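Local coordinates for protein beta-1,4-mannanase (Cryptopygus antarcticus, PDB 4OOU) that hydrolyses internal beta-1,4-mannosidic linkages in mannans, galactomannans and glucomannans, releasing mainly short mannooligosaccharides, at residues Glu177-Pro182 and Lys216-Thr221; Gly184-Gly189 and Tyr196-Leu201; Trp243-Gln248 and Phe252-His257; Tyr277-Tyr282 and Asn291-Val296. One frame throughout, in Å; residues are numbered along the deposited sequence.

Contact 1. Residues Glu177-Pro182 and Lys216-Thr221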
loop_
_atom_site.group_PDB
_atom_site.type_symbol
_atom_site.label_atom_id
_atom_site.label_comp_id
_atom_site.label_asym_id
_atom_site.label_seq_id
_atom_site.Cartn_x
_atom_site.Cartn_y
_atom_site.Cartn_z
ATOM N N GLU A 177 3.949 -1.625 2.505
ATOM C CA GLU A 177 3.946 -0.413 1.696
ATOM C C GLU A 177 4.714 0.683 2.404
ATOM O O GLU A 177 4.386 1.127 3.515
ATOM C CB GLU A 177 2.536 0.034 1.404
ATOM C CG GLU A 177 2.472 1.280 0.576
ATOM C CD GLU A 177 1.068 1.610 0.102
ATOM O OE1 GLU A 177 0.184 0.710 0.102
ATOM O OE2 GLU A 177 0.881 2.802 -0.261
ATOM N N VAL A 178 5.741 1.151 1.735
ATOM C CA VAL A 178 6.655 2.073 2.372
ATOM C C VAL A 178 5.982 3.364 2.674
ATOM O O VAL A 178 6.069 3.875 3.783
ATOM C CB VAL A 178 7.868 2.397 1.485
ATOM C CG1 VAL A 178 8.851 3.243 2.269
ATOM C CG2 VAL A 178 8.525 1.123 1.018
ATOM N N LEU A 179 5.332 3.921 1.667
ATOM C CA LEU A 179 4.845 5.288 1.781
ATOM C C LEU A 179 3.595 5.425 0.930
ATOM O O LEU A 179 3.533 4.895 -0.177
ATOM C CB LEU A 179 5.938 6.234 1.335
ATOM C CG LEU A 179 5.665 7.732 1.457
ATOM C CD1 LEU A 179 5.498 8.172 2.913
ATOM C CD2 LEU A 179 6.789 8.508 0.785
ATOM N N ASN A 180 2.577 6.082 1.476
ATOM C CA ASN A 180 1.290 6.229 0.800
ATOM C C ASN A 180 1.235 7.627 0.164
ATOM O O ASN A 180 1.550 8.629 0.835
ATOM C CB ASN A 180 0.144 6.079 1.805
ATOM C CG ASN A 180 -1.207 6.570 1.245
ATOM O OD1 ASN A 180 -1.884 5.837 0.516
ATOM N ND2 ASN A 180 -1.590 7.809 1.567
ATOM N N GLU A 181 0.835 7.697 -1.099
ATOM C CA GLU A 181 0.728 8.979 -1.815
ATOM C C GLU A 181 1.934 9.923 -1.569
ATOM O O GLU A 181 1.814 11.012 -0.999
ATOM C CB GLU A 181 -0.639 9.654 -1.535
ATOM C CG GLU A 181 -1.806 8.703 -1.837
ATOM C CD GLU A 181 -3.168 9.374 -2.033
ATOM O OE1 GLU A 181 -3.363 10.576 -1.662
ATOM O OE2 GLU A 181 -4.066 8.662 -2.572
ATOM N N PRO A 182 3.116 9.479 -1.986
ATOM C CA PRO A 182 4.315 10.289 -1.817
ATOM C C PRO A 182 4.179 11.655 -2.467
ATOM O O PRO A 182 4.913 12.560 -2.114
ATOM C CB PRO A 182 5.386 9.487 -2.564
ATOM C CG PRO A 182 4.883 8.080 -2.577
ATOM C CD PRO A 182 3.392 8.182 -2.631
ATOM N N LYS A 216 13.942 13.089 -5.569
ATOM C CA LYS A 216 15.173 12.388 -5.261
ATOM C C LYS A 216 15.167 11.852 -3.828
ATOM O O LYS A 216 15.521 10.699 -3.604
ATOM C CB LYS A 216 16.424 13.246 -5.497
ATOM C CG LYS A 216 17.695 12.470 -5.119
ATOM C CD LYS A 216 19.000 13.063 -5.624
ATOM C CE LYS A 216 20.088 12.014 -5.464
ATOM N NZ LYS A 216 21.428 12.559 -5.772
ATOM N N GLN A 217 14.792 12.681 -2.859
ATOM C CA GLN A 217 14.784 12.221 -1.468
ATOM C C GLN A 217 13.695 11.199 -1.253
ATOM O O GLN A 217 13.945 10.143 -0.644
ATOM C CB GLN A 217 14.644 13.365 -0.480
ATOM C CG GLN A 217 15.776 14.377 -0.570
ATOM C CD GLN A 217 17.130 13.726 -0.437
ATOM O OE1 GLN A 217 17.440 13.095 0.580
ATOM N NE2 GLN A 217 17.952 13.858 -1.481
ATOM N N ILE A 218 12.504 11.470 -1.786
ATOM C CA ILE A 218 11.434 10.456 -1.755
ATOM C C ILE A 218 11.945 9.081 -2.182
ATOM O O ILE A 218 11.807 8.119 -1.434
ATOM C CB ILE A 218 10.212 10.798 -2.640
ATOM C CG1 ILE A 218 9.437 12.001 -2.058
ATOM C CG2 ILE A 218 9.319 9.561 -2.767
ATOM C CD1 ILE A 218 8.292 12.499 -2.902
ATOM N N LEU A 219 12.531 9.010 -3.378
ATOM C CA LEU A 219 12.958 7.735 -3.985
ATOM C C LEU A 219 14.122 7.099 -3.269
ATOM O O LEU A 219 14.191 5.870 -3.200
ATOM C CB LEU A 219 13.343 7.922 -5.471
ATOM C CG LEU A 219 12.191 8.305 -6.403
ATOM C CD1 LEU A 219 12.707 8.628 -7.790
ATOM C CD2 LEU A 219 11.169 7.178 -6.446
ATOM N N LYS A 220 15.038 7.928 -2.771
ATOM C CA LYS A 220 16.158 7.448 -1.979
ATOM C C LYS A 220 15.608 6.848 -0.681
ATOM O O LYS A 220 15.996 5.751 -0.230
ATOM C CB LYS A 220 17.088 8.606 -1.648
ATOM C CG LYS A 220 18.353 8.167 -0.921
ATOM C CD LYS A 220 18.819 9.190 0.103
ATOM C CE LYS A 220 20.295 9.026 0.366
ATOM N NZ LYS A 220 20.740 10.102 1.265
ATOM N N THR A 221 14.685 7.580 -0.073
ATOM C CA THR A 221 14.116 7.120 1.175
ATOM C C THR A 221 13.399 5.791 0.987
ATOM O O THR A 221 13.593 4.855 1.786
ATOM C CB THR A 221 13.198 8.182 1.762
ATOM O OG1 THR A 221 13.984 9.336 2.017
ATOM C CG2 THR A 221 12.575 7.716 3.044
#
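The pyrrolidine ring of Pro182 meets Ile218 at its CB corner. Ile218 CG2 lies 3.9 Å from Pro182 CB and is farther from the ring atoms CG and CD. The flat carbonyl group of Pro182 is touched as well, with Ile218 CD1 3.5 Å from Pro182 O. This approach is van der Waals packing against a carbonyl oxygen. Val240 of the next strand and Tyr258 also pack on the proline. The Ile218 side chain is spread to reach both places. CG2 stands anti to the backbone N, and the other branch runs extended to CD1 (chi2 175°). Leu179 adds a looser apolar contact, its CD2 4.5 Å from Ile218 CG2. The pairing joins the end of the fourth strand of a (beta/alpha)8 barrel to the helix that follows it, 215-232. The strand end carries the Asn-Glu pair characteristic of clan GH-A glycosidases, here followed by Pro182. Asn180 binds substrate, and Glu181 is probably the acid/base. The Glu181 carboxylate is hydrogen-bonded to His280. Asn180 OD1 is hydrogen-bonded to Arg81. Within the helix, Gln217 O takes two bonds from one residue. Thr221 N gives the regular helical bond of 2.7 Å to Gln217 O. Thr221 OG1 donates to the same Gln217 O at 2.8 Å, from above the carbonyl plane.

Contact 2. Residues Gly184-Gly189 and Tyr196-Leu201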
loop_
_atom_site.group_PDB
_atom_site.type_symbol
_atom_site.label_atom_id
_atom_site.label_comp_id
_atom_site.label_asym_id
_atom_site.label_seq_id
_atom_site.Cartn_x
_atom_site.Cartn_y
_atom_site.Cartn_z
ATOM N N GLY A 184 1.865 13.745 -2.245
ATOM C CA GLY A 184 1.254 14.691 -1.331
ATOM C C GLY A 184 2.232 15.700 -0.757
ATOM O O GLY A 184 1.924 16.870 -0.658
ATOM N N THR A 185 3.419 15.216 -0.390
ATOM C CA THR A 185 4.417 16.029 0.278
ATOM C C THR A 185 5.617 16.187 -0.643
ATOM O O THR A 185 6.709 16.564 -0.225
ATOM C CB THR A 185 4.784 15.417 1.652
ATOM O OG1 THR A 185 4.966 13.994 1.534
ATOM C CG2 THR A 185 3.673 15.703 2.619
ATOM N N LEU A 186 5.385 15.912 -1.918
ATOM C CA LEU A 186 6.391 16.048 -2.965
ATOM C C LEU A 186 6.664 17.525 -3.186
ATOM O O LEU A 186 5.754 18.307 -3.062
ATOM C CB LEU A 186 5.845 15.426 -4.251
ATOM C CG LEU A 186 6.629 15.224 -5.554
ATOM C CD1 LEU A 186 5.770 15.611 -6.756
ATOM C CD2 LEU A 186 7.963 15.948 -5.599
ATOM N N GLN A 187 7.917 17.877 -3.489
ATOM C CA GLN A 187 8.328 19.239 -3.905
ATOM C C GLN A 187 8.651 19.224 -5.401
ATOM O O GLN A 187 9.743 18.811 -5.806
ATOM C CB GLN A 187 9.573 19.684 -3.112
ATOM C CG GLN A 187 10.104 21.080 -3.414
ATOM C CD GLN A 187 11.341 21.385 -2.598
ATOM O OE1 GLN A 187 12.393 20.825 -2.828
ATOM N NE2 GLN A 187 11.213 22.266 -1.639
ATOM N N PRO A 188 7.693 19.638 -6.238
ATOM C CA PRO A 188 7.944 19.484 -7.669
ATOM C C PRO A 188 8.988 20.473 -8.212
ATOM O O PRO A 188 9.178 21.540 -7.634
ATOM C CB PRO A 188 6.550 19.714 -8.310
ATOM C CG PRO A 188 5.563 19.685 -7.189
ATOM C CD PRO A 188 6.325 20.101 -5.965
ATOM N N GLY A 189 9.625 20.104 -9.322
ATOM C CA GLY A 189 10.709 20.866 -9.913
ATOM C C GLY A 189 11.440 20.077 -10.992
ATOM O O GLY A 189 11.294 18.864 -11.095
ATOM N N TYR A 196 13.646 12.152 -11.635
ATOM C CA TYR A 196 13.471 13.245 -10.659
ATOM C C TYR A 196 12.658 14.445 -11.212
ATOM O O TYR A 196 12.131 15.234 -10.440
ATOM C CB TYR A 196 14.831 13.696 -10.074
ATOM C CG TYR A 196 15.749 12.564 -9.593
ATOM C CD1 TYR A 196 15.224 11.406 -9.000
ATOM C CD2 TYR A 196 17.148 12.641 -9.748
ATOM C CE1 TYR A 196 16.061 10.362 -8.586
ATOM C CE2 TYR A 196 17.993 11.611 -9.323
ATOM C CZ TYR A 196 17.442 10.469 -8.740
ATOM O OH TYR A 196 18.235 9.423 -8.299
ATOM N N ASP A 197 12.525 14.587 -12.529
ATOM C CA ASP A 197 11.810 15.752 -13.071
ATOM C C ASP A 197 10.316 15.614 -12.825
ATOM O O ASP A 197 9.728 14.635 -13.255
ATOM C CB ASP A 197 12.064 15.912 -14.578
ATOM C CG ASP A 197 11.419 17.175 -15.156
ATOM O OD1 ASP A 197 10.177 17.225 -15.317
ATOM O OD2 ASP A 197 12.169 18.122 -15.464
ATOM N N THR A 198 9.709 16.590 -12.160
ATOM C CA THR A 198 8.293 16.510 -11.789
ATOM C C THR A 198 7.576 17.830 -12.116
ATOM O O THR A 198 6.607 18.256 -11.455
ATOM C CB THR A 198 8.129 16.142 -10.287
ATOM O OG1 THR A 198 8.743 17.110 -9.418
ATOM C CG2 THR A 198 8.753 14.772 -9.973
ATOM N N SER A 199 8.058 18.461 -13.176
ATOM C CA SER A 199 7.651 19.809 -13.510
ATOM C C SER A 199 6.230 19.861 -14.008
ATOM O O SER A 199 5.622 20.934 -14.025
ATOM C CB SER A 199 8.606 20.442 -14.540
ATOM O OG SER A 199 8.940 19.550 -15.573
ATOM N N THR A 200 5.690 18.718 -14.400
ATOM C CA THR A 200 4.287 18.667 -14.805
ATOM C C THR A 200 3.294 18.516 -13.643
ATOM O O THR A 200 2.109 18.647 -13.850
ATOM C CB THR A 200 4.066 17.492 -15.758
ATOM O OG1 THR A 200 4.323 16.284 -15.042
ATOM C CG2 THR A 200 5.030 17.604 -16.948
ATOM N N LEU A 201 3.761 18.239 -12.430
ATOM C CA LEU A 201 2.849 17.700 -11.404
ATOM C C LEU A 201 2.180 18.783 -10.587
ATOM O O LEU A 201 1.006 18.651 -10.213
ATOM C CB LEU A 201 3.570 16.693 -10.496
ATOM C CG LEU A 201 4.313 15.565 -11.233
ATOM C CD1 LEU A 201 4.781 14.489 -10.253
ATOM C CD2 LEU A 201 3.468 14.863 -12.292
#
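Thr198 and Gly189 are joined by two hydrogen bonds. Thr198 N donates to Gly189 O at 3.0 Å and nearly straight (170°). Gly189 N donates back to Thr198 OG1 at 3.1 Å, a more bent bond of 144°. Together they close a loop in the long excursion between the fourth barrel strand and its helix 215-232. An Asx turn lies beside them. Asp197 OD1 accepts from Ser199 N at 3.3 Å, from above the carboxylate plane. Ser199 OG also donates to Asp197 OD1, on its syn side. Thr198 OG1 sits between the backbone N and the carbonyl carbon (chi1 60°), which turns the hydroxyl to Gly189. The same oxygen lies 3.6 Å from Pro188 CB, so the proline packs beside the bond. A valine in place of Thr198 would probably leave Gly189 N without its side-chain acceptor, with the bond from Thr198 N to Gly189 O still holding that end. Asp197 O is hydrogen-bonded to His257 NE2 of the next loop. The residue before Tyr196 is Cys195, whose disulfide to Cys262 ties this loop down further. Gln187, a substrate-binding residue, turns its CB away from the 196-201 side. Leu186 points toward 196-201, and its CD2 meets Thr198 OG1 tip to tip at 4.1 Å. The Leu186 and Leu201 side chains cross at about a right angle, with Leu186 CD1 3.8 Å from Leu201 CD1.

Contact 3. Residues Trp243-Gln248 and Phe252-His257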
loop_
_atom_site.group_PDB
_atom_site.type_symbol
_atom_site.label_atom_id
_atom_site.label_comp_id
_atom_site.label_asym_id
_atom_site.label_seq_id
_atom_site.Cartn_x
_atom_site.Cartn_y
_atom_site.Cartn_z
ATOM N N TRP A 243 -0.868 8.468 -5.668
ATOM C CA TRP A 243 -2.183 9.115 -5.610
ATOM C C TRP A 243 -2.980 8.997 -6.893
ATOM O O TRP A 243 -4.181 9.109 -6.847
ATOM C CB TRP A 243 -2.055 10.567 -5.139
ATOM C CG TRP A 243 -2.422 11.682 -6.027
ATOM C CD1 TRP A 243 -3.539 12.492 -5.914
ATOM C CD2 TRP A 243 -1.617 12.257 -7.056
ATOM N NE1 TRP A 243 -3.479 13.512 -6.849
ATOM C CE2 TRP A 243 -2.312 13.395 -7.555
ATOM C CE3 TRP A 243 -0.382 11.926 -7.613
ATOM C CZ2 TRP A 243 -1.819 14.177 -8.585
ATOM C CZ3 TRP A 243 0.106 12.709 -8.656
ATOM C CH2 TRP A 243 -0.622 13.825 -9.131
ATOM N N SER A 244 -2.302 8.699 -8.006
ATOM C CA SER A 244 -2.877 8.754 -9.356
ATOM C C SER A 244 -2.065 7.894 -10.285
ATOM O O SER A 244 -0.907 7.614 -10.008
ATOM C CB SER A 244 -2.725 10.170 -9.884
ATOM O OG SER A 244 -3.460 10.335 -11.055
ATOM N N GLU A 245 -2.658 7.531 -11.414
ATOM C CA GLU A 245 -1.944 6.886 -12.535
ATOM C C GLU A 245 -0.672 7.629 -13.011
ATOM O O GLU A 245 0.304 6.973 -13.420
ATOM C CB GLU A 245 -2.921 6.707 -13.708
ATOM C CG GLU A 245 -3.366 8.005 -14.402
ATOM C CD GLU A 245 -4.566 8.710 -13.790
ATOM O OE1 GLU A 245 -5.178 8.246 -12.794
ATOM O OE2 GLU A 245 -4.903 9.786 -14.336
ATOM N N LEU A 246 -0.705 8.978 -12.909
ATOM C CA LEU A 246 0.294 9.932 -13.472
ATOM C C LEU A 246 1.770 9.673 -13.219
ATOM O O LEU A 246 2.663 10.236 -13.900
ATOM C CB LEU A 246 0.021 11.337 -12.926
ATOM C CG LEU A 246 -0.987 12.292 -13.593
ATOM C CD1 LEU A 246 -1.833 11.708 -14.710
ATOM C CD2 LEU A 246 -1.899 12.896 -12.538
ATOM N N THR A 247 2.029 8.831 -12.235
ATOM C CA THR A 247 3.350 8.702 -11.707
ATOM C C THR A 247 3.787 7.244 -11.656
ATOM O O THR A 247 4.862 6.922 -11.143
ATOM C CB THR A 247 3.366 9.422 -10.359
ATOM O OG1 THR A 247 4.698 9.723 -9.992
ATOM C CG2 THR A 247 2.760 8.615 -9.315
ATOM N N GLN A 248 2.985 6.346 -12.221
ATOM C CA GLN A 248 3.366 4.930 -12.243
ATOM C C GLN A 248 3.142 4.264 -13.605
ATOM O O GLN A 248 3.024 3.034 -13.717
ATOM C CB GLN A 248 2.718 4.150 -11.078
ATOM C CG GLN A 248 3.533 4.236 -9.783
ATOM C CD GLN A 248 3.039 3.312 -8.694
ATOM O OE1 GLN A 248 2.590 2.202 -8.966
ATOM N NE2 GLN A 248 3.125 3.760 -7.446
ATOM N N PHE A 252 1.288 7.447 -22.123
ATOM C CA PHE A 252 0.479 8.696 -22.133
ATOM C C PHE A 252 1.236 10.003 -21.902
ATOM O O PHE A 252 0.599 11.035 -21.608
ATOM C CB PHE A 252 -0.632 8.614 -21.087
ATOM C CG PHE A 252 -1.479 7.366 -21.192
ATOM C CD1 PHE A 252 -2.402 7.223 -22.228
ATOM C CD2 PHE A 252 -1.375 6.355 -20.254
ATOM C CE1 PHE A 252 -3.211 6.102 -22.332
ATOM C CE2 PHE A 252 -2.181 5.233 -20.348
ATOM C CZ PHE A 252 -3.102 5.105 -21.386
ATOM N N GLY A 253 2.569 9.955 -22.050
ATOM C CA GLY A 253 3.450 11.075 -21.700
ATOM C C GLY A 253 3.721 11.252 -20.213
ATOM O O GLY A 253 4.412 12.176 -19.799
ATOM N N TYR A 254 3.178 10.356 -19.398
ATOM C CA TYR A 254 3.420 10.386 -17.970
ATOM C C TYR A 254 4.754 9.715 -17.680
ATOM O O TYR A 254 5.414 9.201 -18.589
ATOM C CB TYR A 254 2.340 9.605 -17.257
ATOM C CG TYR A 254 0.932 9.969 -17.605
ATOM C CD1 TYR A 254 0.579 11.284 -17.992
ATOM C CD2 TYR A 254 -0.081 9.024 -17.480
ATOM C CE1 TYR A 254 -0.728 11.613 -18.273
ATOM C CE2 TYR A 254 -1.390 9.353 -17.744
ATOM C CZ TYR A 254 -1.709 10.648 -18.145
ATOM O OH TYR A 254 -3.028 10.945 -18.432
ATOM N N ARG A 255 5.117 9.677 -16.406
ATOM C CA ARG A 255 6.371 9.080 -15.982
ATOM C C ARG A 255 6.145 8.062 -14.880
ATOM O O ARG A 255 5.417 8.326 -13.939
ATOM C CB ARG A 255 7.287 10.191 -15.480
ATOM C CG ARG A 255 8.658 9.741 -14.991
ATOM C CD ARG A 255 9.596 9.353 -16.122
ATOM N NE ARG A 255 9.591 10.328 -17.219
ATOM C CZ ARG A 255 9.332 10.045 -18.498
ATOM N NH1 ARG A 255 9.056 8.799 -18.892
ATOM N NH2 ARG A 255 9.351 11.029 -19.396
ATOM N N ASN A 256 6.758 6.895 -15.007
ATOM C CA ASN A 256 6.790 5.906 -13.925
ATOM C C ASN A 256 7.990 6.235 -13.045
ATOM O O ASN A 256 9.116 5.864 -13.367
ATOM C CB ASN A 256 6.910 4.485 -14.503
ATOM C CG ASN A 256 6.926 3.389 -13.435
ATOM O OD1 ASN A 256 6.911 3.642 -12.215
ATOM N ND2 ASN A 256 6.970 2.144 -13.902
ATOM N N HIS A 257 7.750 6.914 -11.926
ATOM C CA HIS A 257 8.839 7.332 -11.062
ATOM C C HIS A 257 9.379 6.272 -10.140
ATOM O O HIS A 257 10.333 6.555 -9.433
ATOM C CB HIS A 257 8.430 8.527 -10.203
ATOM C CG HIS A 257 8.475 9.817 -10.934
ATOM N ND1 HIS A 257 7.386 10.328 -11.603
ATOM C CD2 HIS A 257 9.484 10.696 -11.122
ATOM C CE1 HIS A 257 7.716 11.478 -12.163
ATOM N NE2 HIS A 257 8.989 11.724 -11.892
HETATM O O HOH W 1 -5.084 10.194 -16.903
#
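Leu246 lays its CD1 methyl over one face of the Tyr254 ring, 3.7 Å from the ring centroid. The methyl is 17° off the ring normal, which makes a CH-pi contact. Phe252 CB lies over the opposite face, toward the rim. Tyr254 CG is anti to its own carbonyl carbon (chi1 -51°), which turns one ring face to the Leu246 CD1 methyl. Tyr254 CB also rests 3.4 Å from Leu246 O. The phenol end is polar. Tyr254 OH is 2.7 Å from a water, and that water donates to Glu245 OE2 at 2.6 Å. Glu245 bends at chi2 (-87°), with its CG 4.1 Å from Tyr254 CE2. Its OE2 also accepts from Asn289, and Asn291 lies close to the tyrosine hydroxyl. An alanine at Tyr254 would probably uncover the Leu246 methyl and break the water bridge to Glu245. At the other end, His257 N donates to Thr247 O at 3.0 Å, from above the carbonyl plane. Thr247 OG1, anti to the backbone N, forms a weak bond with His257 ND1 at 3.2 Å. Arg255 CG lies over one face of this imidazole, while the Arg255 guanidinium is paired with Asp250. The two segments are the arms of the loop after strand 238-241. Such loops at the C-terminal ends of the strands shape the substrate cleft of a (beta/alpha)8 glycosidase, and here the loop carries the substrate-binding Trp243.

Contact 4. Residues Tyr277-Tyr282 and Asn291-Val296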
loop_
_atom_site.group_PDB
_atom_site.type_symbol
_atom_site.label_atom_id
_atom_site.label_comp_id
_atom_site.label_asym_id
_atom_site.label_seq_id
_atom_site.Cartn_x
_atom_site.Cartn_y
_atom_site.Cartn_z
ATOM N N TYR A 277 3.318 -2.438 -8.515
ATOM C CA TYR A 277 2.865 -1.066 -8.620
ATOM C C TYR A 277 1.469 -0.937 -8.022
ATOM O O TYR A 277 0.777 -1.930 -7.733
ATOM C CB TYR A 277 2.823 -0.670 -10.080
ATOM C CG TYR A 277 4.168 -0.746 -10.794
ATOM C CD1 TYR A 277 5.168 0.201 -10.577
ATOM C CD2 TYR A 277 4.409 -1.724 -11.743
ATOM C CE1 TYR A 277 6.382 0.131 -11.251
ATOM C CE2 TYR A 277 5.612 -1.784 -12.430
ATOM C CZ TYR A 277 6.596 -0.868 -12.174
ATOM O OH TYR A 277 7.775 -0.975 -12.882
ATOM N N GLN A 278 1.050 0.300 -7.838
ATOM C CA GLN A 278 -0.201 0.573 -7.169
ATOM C C GLN A 278 -0.623 1.981 -7.467
ATOM O O GLN A 278 0.064 2.943 -7.103
ATOM C CB GLN A 278 -0.045 0.407 -5.667
ATOM C CG GLN A 278 -1.347 0.315 -4.860
ATOM C CD GLN A 278 -1.160 0.623 -3.383
ATOM O OE1 GLN A 278 -1.966 1.369 -2.789
ATOM N NE2 GLN A 278 -0.092 0.077 -2.780
ATOM N N MET A 279 -1.754 2.109 -8.145
ATOM C CA MET A 279 -2.345 3.416 -8.353
ATOM C C MET A 279 -3.598 3.542 -7.500
ATOM O O MET A 279 -4.227 2.547 -7.144
ATOM C CB MET A 279 -2.660 3.597 -9.824
ATOM C CG MET A 279 -1.446 3.509 -10.741
ATOM S SD MET A 279 -1.884 3.158 -12.457
ATOM C CE MET A 279 -0.256 3.149 -13.205
ATOM N N HIS A 280 -3.903 4.761 -7.106
ATOM C CA HIS A 280 -5.176 5.077 -6.456
ATOM C C HIS A 280 -5.987 5.892 -7.422
ATOM O O HIS A 280 -5.406 6.575 -8.194
ATOM C CB HIS A 280 -4.950 5.948 -5.235
ATOM C CG HIS A 280 -4.114 5.309 -4.187
ATOM N ND1 HIS A 280 -3.574 6.020 -3.143
ATOM C CD2 HIS A 280 -3.716 4.033 -4.024
ATOM C CE1 HIS A 280 -2.901 5.201 -2.362
ATOM N NE2 HIS A 280 -2.965 3.989 -2.881
ATOM N N THR A 281 -7.319 5.878 -7.365
ATOM C CA THR A 281 -8.073 6.616 -8.371
ATOM C C THR A 281 -9.438 7.122 -7.899
ATOM O O THR A 281 -10.244 6.382 -7.324
ATOM C CB THR A 281 -8.174 5.804 -9.689
ATOM O OG1 THR A 281 -8.547 6.671 -10.775
ATOM C CG2 THR A 281 -9.140 4.659 -9.542
ATOM N N TYR A 282 -9.662 8.406 -8.168
ATOM C CA TYR A 282 -10.844 9.121 -7.770
ATOM C C TYR A 282 -11.262 10.134 -8.879
ATOM O O TYR A 282 -10.434 10.875 -9.428
ATOM C CB TYR A 282 -10.556 9.864 -6.447
ATOM C CG TYR A 282 -10.154 8.997 -5.257
ATOM C CD1 TYR A 282 -11.103 8.403 -4.448
ATOM C CD2 TYR A 282 -8.827 8.811 -4.922
ATOM C CE1 TYR A 282 -10.742 7.620 -3.362
ATOM C CE2 TYR A 282 -8.458 8.022 -3.831
ATOM C CZ TYR A 282 -9.425 7.424 -3.060
ATOM O OH TYR A 282 -9.062 6.644 -1.979
ATOM N N ASN A 291 -6.827 8.920 -18.633
ATOM C CA ASN A 291 -6.285 7.582 -18.750
ATOM C C ASN A 291 -6.152 6.969 -17.367
ATOM O O ASN A 291 -5.178 6.287 -17.063
ATOM C CB ASN A 291 -4.953 7.639 -19.483
ATOM C CG ASN A 291 -5.048 8.432 -20.781
ATOM O OD1 ASN A 291 -5.904 8.151 -21.633
ATOM N ND2 ASN A 291 -4.172 9.441 -20.934
ATOM N N ALA A 292 -7.163 7.228 -16.542
ATOM C CA ALA A 292 -7.254 6.668 -15.217
ATOM C C ALA A 292 -7.667 5.209 -15.331
ATOM O O ALA A 292 -8.115 4.759 -16.383
ATOM C CB ALA A 292 -8.224 7.467 -14.355
ATOM N N PRO A 293 -7.464 4.446 -14.278
ATOM C CA PRO A 293 -7.570 2.991 -14.395
ATOM C C PRO A 293 -8.903 2.407 -14.882
ATOM O O PRO A 293 -8.882 1.424 -15.638
ATOM C CB PRO A 293 -7.289 2.518 -12.968
ATOM C CG PRO A 293 -6.304 3.493 -12.500
ATOM C CD PRO A 293 -6.745 4.827 -13.065
ATOM N N PHE A 294 -10.033 2.982 -14.431
ATOM C CA PHE A 294 -11.357 2.509 -14.833
ATOM C C PHE A 294 -11.746 3.118 -16.170
ATOM O O PHE A 294 -12.786 2.768 -16.716
ATOM C CB PHE A 294 -12.436 2.782 -13.768
ATOM C CG PHE A 294 -12.271 1.960 -12.520
ATOM C CD1 PHE A 294 -12.527 0.605 -12.534
ATOM C CD2 PHE A 294 -11.823 2.540 -11.325
ATOM C CE1 PHE A 294 -12.339 -0.170 -11.376
ATOM C CE2 PHE A 294 -11.630 1.777 -10.172
ATOM C CZ PHE A 294 -11.891 0.415 -10.194
ATOM N N LYS A 295 -10.894 3.983 -16.721
ATOM C CA LYS A 295 -11.045 4.424 -18.118
ATOM C C LYS A 295 -10.348 3.497 -19.107
ATOM O O LYS A 295 -10.615 3.555 -20.287
ATOM C CB LYS A 295 -10.521 5.852 -18.306
ATOM C CG LYS A 295 -11.541 6.922 -17.985
ATOM C CD LYS A 295 -12.612 6.980 -19.078
ATOM C CE LYS A 295 -13.289 8.342 -19.202
ATOM N NZ LYS A 295 -12.373 9.356 -19.792
ATOM N N VAL A 296 -9.497 2.607 -18.627
ATOM C CA VAL A 296 -8.451 2.076 -19.469
ATOM C C VAL A 296 -8.122 0.597 -19.115
ATOM O O VAL A 296 -8.856 -0.034 -18.372
ATOM C CB VAL A 296 -7.276 3.068 -19.338
ATOM C CG1 VAL A 296 -6.183 2.563 -18.402
ATOM C CG2 VAL A 296 -6.734 3.450 -20.697
HETATM O O HOH W 2 -10.565 5.310 -12.925
#
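Ala292 brings its CB within 3.7 Å of Thr281 OG1. It is the first residue of 291-296 to touch the strand. Pro293 follows, and its CD corner meets the Thr281 hydroxyl. Its CD is 3.4 Å from Thr281 OG1, and its CG is 4.4 Å from Met279 SD. Met279 and Thr281 alternate with His280 along the strand, and both point to the loop. Phe294 comes next. Its ring atom CD2 lies 3.9 Å from Thr281 CG2, and the two side chains lie obliquely. Thr281 is the shared partner. With OG1 anti to the backbone N (chi1 -163°), the hydroxyl faces Ala292 and Pro293, and CG2 is left for the phenylalanine. A water links the two sides. It accepts from Phe294 N at 2.8 Å and lies 3.2 Å from Thr281 OG1. Lys295 N then closes a turn on Ala292 O at 2.9 Å. On the other side of the strand, His280 NE2 donates to Gln278 OE1, which lies in the imidazole plane. Tyr282, which binds substrate, has its OH hydrogen-bonded to Glu312, probably the nucleophile. The loop covers the outer side of strand 277-281 in the barrel. Phe294 packs on Ile310 of strand 308-313 and on Leu326 and Ala330 of helix 323-332, with its ring edge-to-face to Phe313.

Overall arrangement
From the N terminus, contact 1 is the first to open, at the end of the fourth barrel strand, and it closes on helix 215-232. Contact 2 is nested inside that loop. Contact 3 then closes the loop after strand 238-241, and contact 4 folds the loop after strand 277-281 back on its own strand. Contacts 3 and 4 are in series with the first two, and none cross. Leu186 packs on Ile218, joining contacts 1 and 2. His257 ties contact 3 to contact 2 through Asp197. Gln248 links contact 3 to Gln278 of contact 4. Glu177 and Glu181 of contact 1 bond to Gln278 and His280, so contacts 1 and 4 meet inside the barrel.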